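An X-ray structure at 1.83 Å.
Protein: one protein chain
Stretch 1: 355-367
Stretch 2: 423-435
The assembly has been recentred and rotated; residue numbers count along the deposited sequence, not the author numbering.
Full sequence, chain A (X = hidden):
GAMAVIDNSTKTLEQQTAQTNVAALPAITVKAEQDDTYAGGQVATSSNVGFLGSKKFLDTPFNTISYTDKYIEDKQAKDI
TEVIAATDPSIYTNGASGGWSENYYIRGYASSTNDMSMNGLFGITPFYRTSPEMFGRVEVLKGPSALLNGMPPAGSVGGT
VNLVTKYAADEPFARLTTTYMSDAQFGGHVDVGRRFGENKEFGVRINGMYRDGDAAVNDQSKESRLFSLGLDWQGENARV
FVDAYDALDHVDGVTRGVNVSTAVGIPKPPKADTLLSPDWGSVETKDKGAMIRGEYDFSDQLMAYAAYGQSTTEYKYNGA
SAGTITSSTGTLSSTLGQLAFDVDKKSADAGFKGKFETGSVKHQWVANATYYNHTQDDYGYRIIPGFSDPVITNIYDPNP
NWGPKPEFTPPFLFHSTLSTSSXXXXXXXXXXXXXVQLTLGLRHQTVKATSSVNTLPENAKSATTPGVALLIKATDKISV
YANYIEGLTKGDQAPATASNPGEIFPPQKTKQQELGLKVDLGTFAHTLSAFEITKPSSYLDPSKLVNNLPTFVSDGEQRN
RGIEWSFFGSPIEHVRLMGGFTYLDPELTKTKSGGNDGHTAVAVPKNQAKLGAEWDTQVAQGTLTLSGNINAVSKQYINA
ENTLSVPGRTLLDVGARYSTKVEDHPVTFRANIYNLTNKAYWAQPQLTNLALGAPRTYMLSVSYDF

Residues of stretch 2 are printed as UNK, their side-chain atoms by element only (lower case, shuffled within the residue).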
# COMPACT_ATOMS: atom_id res chain seq x y z
N LYS A 355 -26.19 53.79 3.10
CA LYS A 355 -26.67 53.60 4.45
C LYS A 355 -27.49 54.82 4.88
O LYS A 355 -27.23 55.94 4.42
CB LYS A 355 -25.49 53.45 5.41
CG LYS A 355 -24.58 52.27 5.14
CD LYS A 355 -23.40 52.19 6.08
CE LYS A 355 -22.42 51.12 5.66
NZ LYS A 355 -21.26 51.04 6.58
N PHE A 356 -28.48 54.57 5.73
CA PHE A 356 -29.26 55.60 6.39
C PHE A 356 -29.90 54.98 7.62
O PHE A 356 -29.81 53.76 7.82
CB PHE A 356 -30.31 56.21 5.43
CG PHE A 356 -31.34 55.24 4.92
CD1 PHE A 356 -32.52 55.01 5.62
CD2 PHE A 356 -31.17 54.60 3.70
CE1 PHE A 356 -33.45 54.09 5.16
CE2 PHE A 356 -32.14 53.73 3.21
CZ PHE A 356 -33.26 53.46 3.95
N GLU A 357 -30.48 55.82 8.49
CA GLU A 357 -31.09 55.38 9.70
C GLU A 357 -32.50 55.96 9.80
O GLU A 357 -32.75 57.06 9.35
CB GLU A 357 -30.27 55.82 10.92
CG GLU A 357 -28.80 55.49 10.77
CD GLU A 357 -27.97 55.59 12.03
OE1 GLU A 357 -28.52 55.99 13.07
OE2 GLU A 357 -26.79 55.20 11.98
N THR A 358 -33.43 55.13 10.28
CA THR A 358 -34.78 55.54 10.59
C THR A 358 -35.03 55.24 12.07
O THR A 358 -35.22 54.08 12.45
CB THR A 358 -35.81 54.84 9.69
OG1 THR A 358 -35.75 53.42 9.90
CG2 THR A 358 -35.59 55.14 8.22
N GLY A 359 -34.96 56.29 12.90
CA GLY A 359 -34.96 56.11 14.34
C GLY A 359 -33.81 55.22 14.77
O GLY A 359 -32.69 55.44 14.35
N SER A 360 -34.12 54.15 15.50
CA SER A 360 -33.11 53.23 16.02
C SER A 360 -32.81 52.07 15.04
O SER A 360 -32.16 51.08 15.43
CB SER A 360 -33.57 52.68 17.33
OG SER A 360 -34.69 51.81 17.16
N VAL A 361 -33.31 52.18 13.80
CA VAL A 361 -33.14 51.12 12.78
C VAL A 361 -32.13 51.59 11.73
O VAL A 361 -32.29 52.65 11.17
CB VAL A 361 -34.48 50.73 12.14
CG1 VAL A 361 -34.30 49.65 11.08
CG2 VAL A 361 -35.49 50.31 13.19
N LYS A 362 -31.06 50.82 11.54
CA LYS A 362 -30.04 51.12 10.57
C LYS A 362 -30.35 50.37 9.26
O LYS A 362 -30.73 49.20 9.28
CB LYS A 362 -28.67 50.69 11.10
CG LYS A 362 -28.16 51.49 12.30
CD LYS A 362 -26.79 51.03 12.77
CE LYS A 362 -26.34 51.76 14.01
NZ LYS A 362 -25.49 50.89 14.87
N HIS A 363 -30.12 51.05 8.15
CA HIS A 363 -30.38 50.54 6.80
C HIS A 363 -29.07 50.49 6.03
O HIS A 363 -28.31 51.47 5.98
CB HIS A 363 -31.42 51.40 6.07
CG HIS A 363 -32.78 51.39 6.68
ND1 HIS A 363 -33.85 50.82 6.02
CD2 HIS A 363 -33.27 51.95 7.81
CE1 HIS A 363 -34.95 51.00 6.75
NE2 HIS A 363 -34.59 51.61 7.90
N GLN A 364 -28.81 49.34 5.40
CA GLN A 364 -27.72 49.18 4.44
C GLN A 364 -28.32 48.57 3.17
O GLN A 364 -28.92 47.50 3.26
CB GLN A 364 -26.69 48.19 4.99
CG GLN A 364 -25.24 48.63 4.90
CD GLN A 364 -24.42 47.72 5.78
OE1 GLN A 364 -24.20 48.00 6.95
NE2 GLN A 364 -24.24 46.49 5.31
N TRP A 365 -28.23 49.29 2.06
CA TRP A 365 -28.94 48.92 0.85
C TRP A 365 -27.95 48.82 -0.30
O TRP A 365 -26.87 49.42 -0.27
CB TRP A 365 -30.08 49.90 0.54
CG TRP A 365 -29.59 51.30 0.32
CD1 TRP A 365 -29.45 52.27 1.27
CD2 TRP A 365 -29.13 51.88 -0.91
NE1 TRP A 365 -28.93 53.40 0.71
CE2 TRP A 365 -28.70 53.19 -0.62
CE3 TRP A 365 -29.02 51.42 -2.23
CZ2 TRP A 365 -28.21 54.06 -1.59
CZ3 TRP A 365 -28.50 52.27 -3.19
CH2 TRP A 365 -28.09 53.56 -2.87
N VAL A 366 -28.39 48.12 -1.36
CA VAL A 366 -27.65 48.02 -2.57
C VAL A 366 -28.64 47.95 -3.75
O VAL A 366 -29.71 47.37 -3.62
CB VAL A 366 -26.73 46.78 -2.55
CG1 VAL A 366 -27.49 45.52 -2.19
CG2 VAL A 366 -25.98 46.60 -3.86
N ALA A 367 -28.23 48.54 -4.87
CA ALA A 367 -29.00 48.46 -6.10
C ALA A 367 -28.01 48.23 -7.24
O ALA A 367 -27.01 48.92 -7.33
CB ALA A 367 -29.80 49.72 -6.33
N UNK A 423 -31.84 43.69 -12.88
CA UNK A 423 -31.82 44.86 -12.03
C UNK A 423 -32.29 44.38 -10.67
O UNK A 423 -33.29 43.66 -10.56
c UNK A 423 -31.50 46.64 -16.76
c UNK A 423 -32.66 45.36 -15.10
c UNK A 423 -32.32 46.28 -14.11
c UNK A 423 -32.26 45.55 -16.43
c UNK A 423 -32.65 46.00 -12.65
c UNK A 423 -31.56 47.38 -14.48
c UNK A 423 -31.21 47.59 -15.81
N UNK A 424 -31.54 44.75 -9.63
CA UNK A 424 -31.85 44.28 -8.32
C UNK A 424 -31.72 45.36 -7.26
O UNK A 424 -31.02 46.36 -7.44
N UNK A 425 -32.45 45.15 -6.16
CA UNK A 425 -32.47 46.07 -5.02
C UNK A 425 -32.64 45.24 -3.75
O UNK A 425 -33.49 44.36 -3.70
c UNK A 425 -33.85 48.07 -4.07
c UNK A 425 -32.68 49.03 -3.96
c UNK A 425 -33.63 47.06 -5.20
c UNK A 425 -35.14 48.84 -4.30
N UNK A 426 -31.87 45.59 -2.71
CA UNK A 426 -32.06 45.00 -1.40
C UNK A 426 -31.73 46.02 -0.30
O UNK A 426 -30.91 46.89 -0.48
c UNK A 426 -31.24 43.75 -1.22
N UNK A 427 -32.40 45.83 0.84
CA UNK A 427 -32.14 46.59 2.05
C UNK A 427 -32.02 45.60 3.20
O UNK A 427 -32.84 44.68 3.32
c UNK A 427 -33.01 48.56 3.47
o UNK A 427 -31.82 48.78 3.82
c UNK A 427 -33.27 47.58 2.32
o UNK A 427 -34.01 49.19 3.93
N UNK A 428 -31.01 45.83 4.05
CA UNK A 428 -30.89 45.13 5.31
C UNK A 428 -31.17 46.14 6.43
O UNK A 428 -30.46 47.12 6.56
o UNK A 428 -29.24 43.54 4.46
c UNK A 428 -29.37 43.79 6.83
c UNK A 428 -29.50 44.49 5.49
N UNK A 429 -32.24 45.87 7.18
CA UNK A 429 -32.66 46.65 8.31
C UNK A 429 -32.11 45.99 9.58
O UNK A 429 -32.47 44.84 9.84
c UNK A 429 -34.89 47.41 7.21
c UNK A 429 -34.19 46.69 8.36
c UNK A 429 -34.95 46.54 5.96
c UNK A 429 -36.30 47.78 7.61
N UNK A 430 -31.36 46.76 10.38
CA UNK A 430 -30.77 46.26 11.65
C UNK A 430 -31.41 46.97 12.85
O UNK A 430 -31.34 48.19 12.91
o UNK A 430 -28.67 45.81 10.57
c UNK A 430 -29.28 46.45 11.67
N UNK A 431 -32.12 46.19 13.67
CA UNK A 431 -32.86 46.60 14.86
C UNK A 431 -32.06 46.21 16.11
O UNK A 431 -31.28 45.24 16.08
c UNK A 431 -35.12 45.99 13.77
c UNK A 431 -35.82 45.23 11.59
c UNK A 431 -36.26 46.79 13.82
c UNK A 431 -34.89 45.23 12.63
c UNK A 431 -37.14 46.84 12.76
c UNK A 431 -34.21 45.88 14.96
c UNK A 431 -36.91 46.07 11.63
N UNK A 432 -32.32 46.92 17.22
CA UNK A 432 -31.94 46.48 18.58
C UNK A 432 -30.42 46.33 18.69
O UNK A 432 -29.91 45.24 18.98
c UNK A 432 -32.63 45.19 18.92
N UNK A 433 -29.71 47.39 18.30
CA UNK A 433 -28.26 47.42 18.34
C UNK A 433 -27.68 46.27 17.53
O UNK A 433 -26.75 45.59 17.96
c UNK A 433 -27.78 47.37 19.79
o UNK A 433 -29.07 47.42 22.39
n UNK A 433 -27.73 49.16 22.87
c UNK A 433 -28.12 48.63 20.57
c UNK A 433 -28.35 48.35 22.03
N UNK A 434 -28.26 46.07 16.34
CA UNK A 434 -27.72 45.20 15.30
C UNK A 434 -27.91 43.72 15.66
O UNK A 434 -27.42 42.85 14.94
c UNK A 434 -26.27 45.55 15.00
c UNK A 434 -26.11 46.91 14.34
o UNK A 434 -24.96 47.38 14.27
o UNK A 434 -27.14 47.52 13.99
N UNK A 435 -28.80 43.42 16.62
CA UNK A 435 -29.02 42.04 17.03
C UNK A 435 -30.07 41.35 16.15
O UNK A 435 -30.24 40.14 16.26
c UNK A 435 -28.26 42.26 19.47
n UNK A 435 -29.33 43.01 23.00
c UNK A 435 -28.57 41.91 20.92
c UNK A 435 -29.58 42.84 21.55
c UNK A 435 -29.41 41.97 18.51
O HOH W 1 -34.40 48.89 16.96
O HOH W 2 -30.91 50.05 17.65
O HOH W 3 -28.29 45.03 2.21

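Position 423 carries one carbon and then a ring of six carbons, with no oxygen on it. The side chain makes no contact with stretch 1; it is Phe423. Position 424 has no side-chain atoms and is Gly424, present through its backbone: its O lies 3.2 Å from Ala367 CA.

At 425 four carbons fork at the second, and one fork tip packs against Ala367 CB. This is Leu425, its CD1 3.8 Å from Ala367 CB, an apolar partner to a small neighbour. Position 426 has a single carbon, its CB 4.3 Å from Val366 CG1, so it is Ala426. Ala426 N donates to Val366 O at 2.9 Å, and Val366 N donates to Ala426 O at 2.9 Å.

Position 427 shows two carbons, the second bearing two oxygens: a short carboxylate, Asp427. Its OD2 accepts a hydrogen bond from His363 ND1 at 2.7 Å, near the plane of the imidazole. The other ring nitrogen is also engaged, His363 NE2 lying 2.9 Å from Thr358 OG1 in a hydrogen bond, so the ring is held from both nitrogens.

At 428 one carbon carries an oxygen and a carbon, which makes Thr428. Its OG1 meets a water at 2.9 Å, and the same water donates to Gln364 O at 2.8 Å. Position 429 has four carbons forked at the second, Leu429; its CD2 sits 3.6 Å from His363 CE1, and its CB 4.0 Å from Val361 CG1.

Position 430 has one carbon and one oxygen, Ser430, whose CB lies 4.3 Å from Lys362 CB. At 431 one carbon leads to a six-carbon ring without oxygen, Phe431: Val361 CG1 lies over one ring face, while CD2 is 3.7 Å from Val361 CG2.

Position 432, one carbon, is Ala432; its N gives a hydrogen bond to a water that also bonds Ser360 OG, each at 2.9 Å. Position 433, three carbons ending in an oxygen and a nitrogen, is the poorly ordered Gln433. Position 434, two carbons and two oxygens, is Asp434, whose OD2 forms a long salt bridge of 3.6 Å with Lys362 NZ. Position 435 has four carbons in a row ending in nitrogen and is out of reach of stretch 1; it is Lys435.

The rule is alternation. Antiparallel strands pair their backbones at Lys362 with Ser430, Gln364 with Thr428 and Val366 with Ala426, two hydrogen bonds each. Between them, His363, Trp365 and Ala367 share the other face with Leu429, Asp427 and Leu425. The backbone ladder sets the register; the diagonal His363–Asp427 bond adds a side-chain link to it.

Stretch 2 423-435: FGLADTLSFAQDK
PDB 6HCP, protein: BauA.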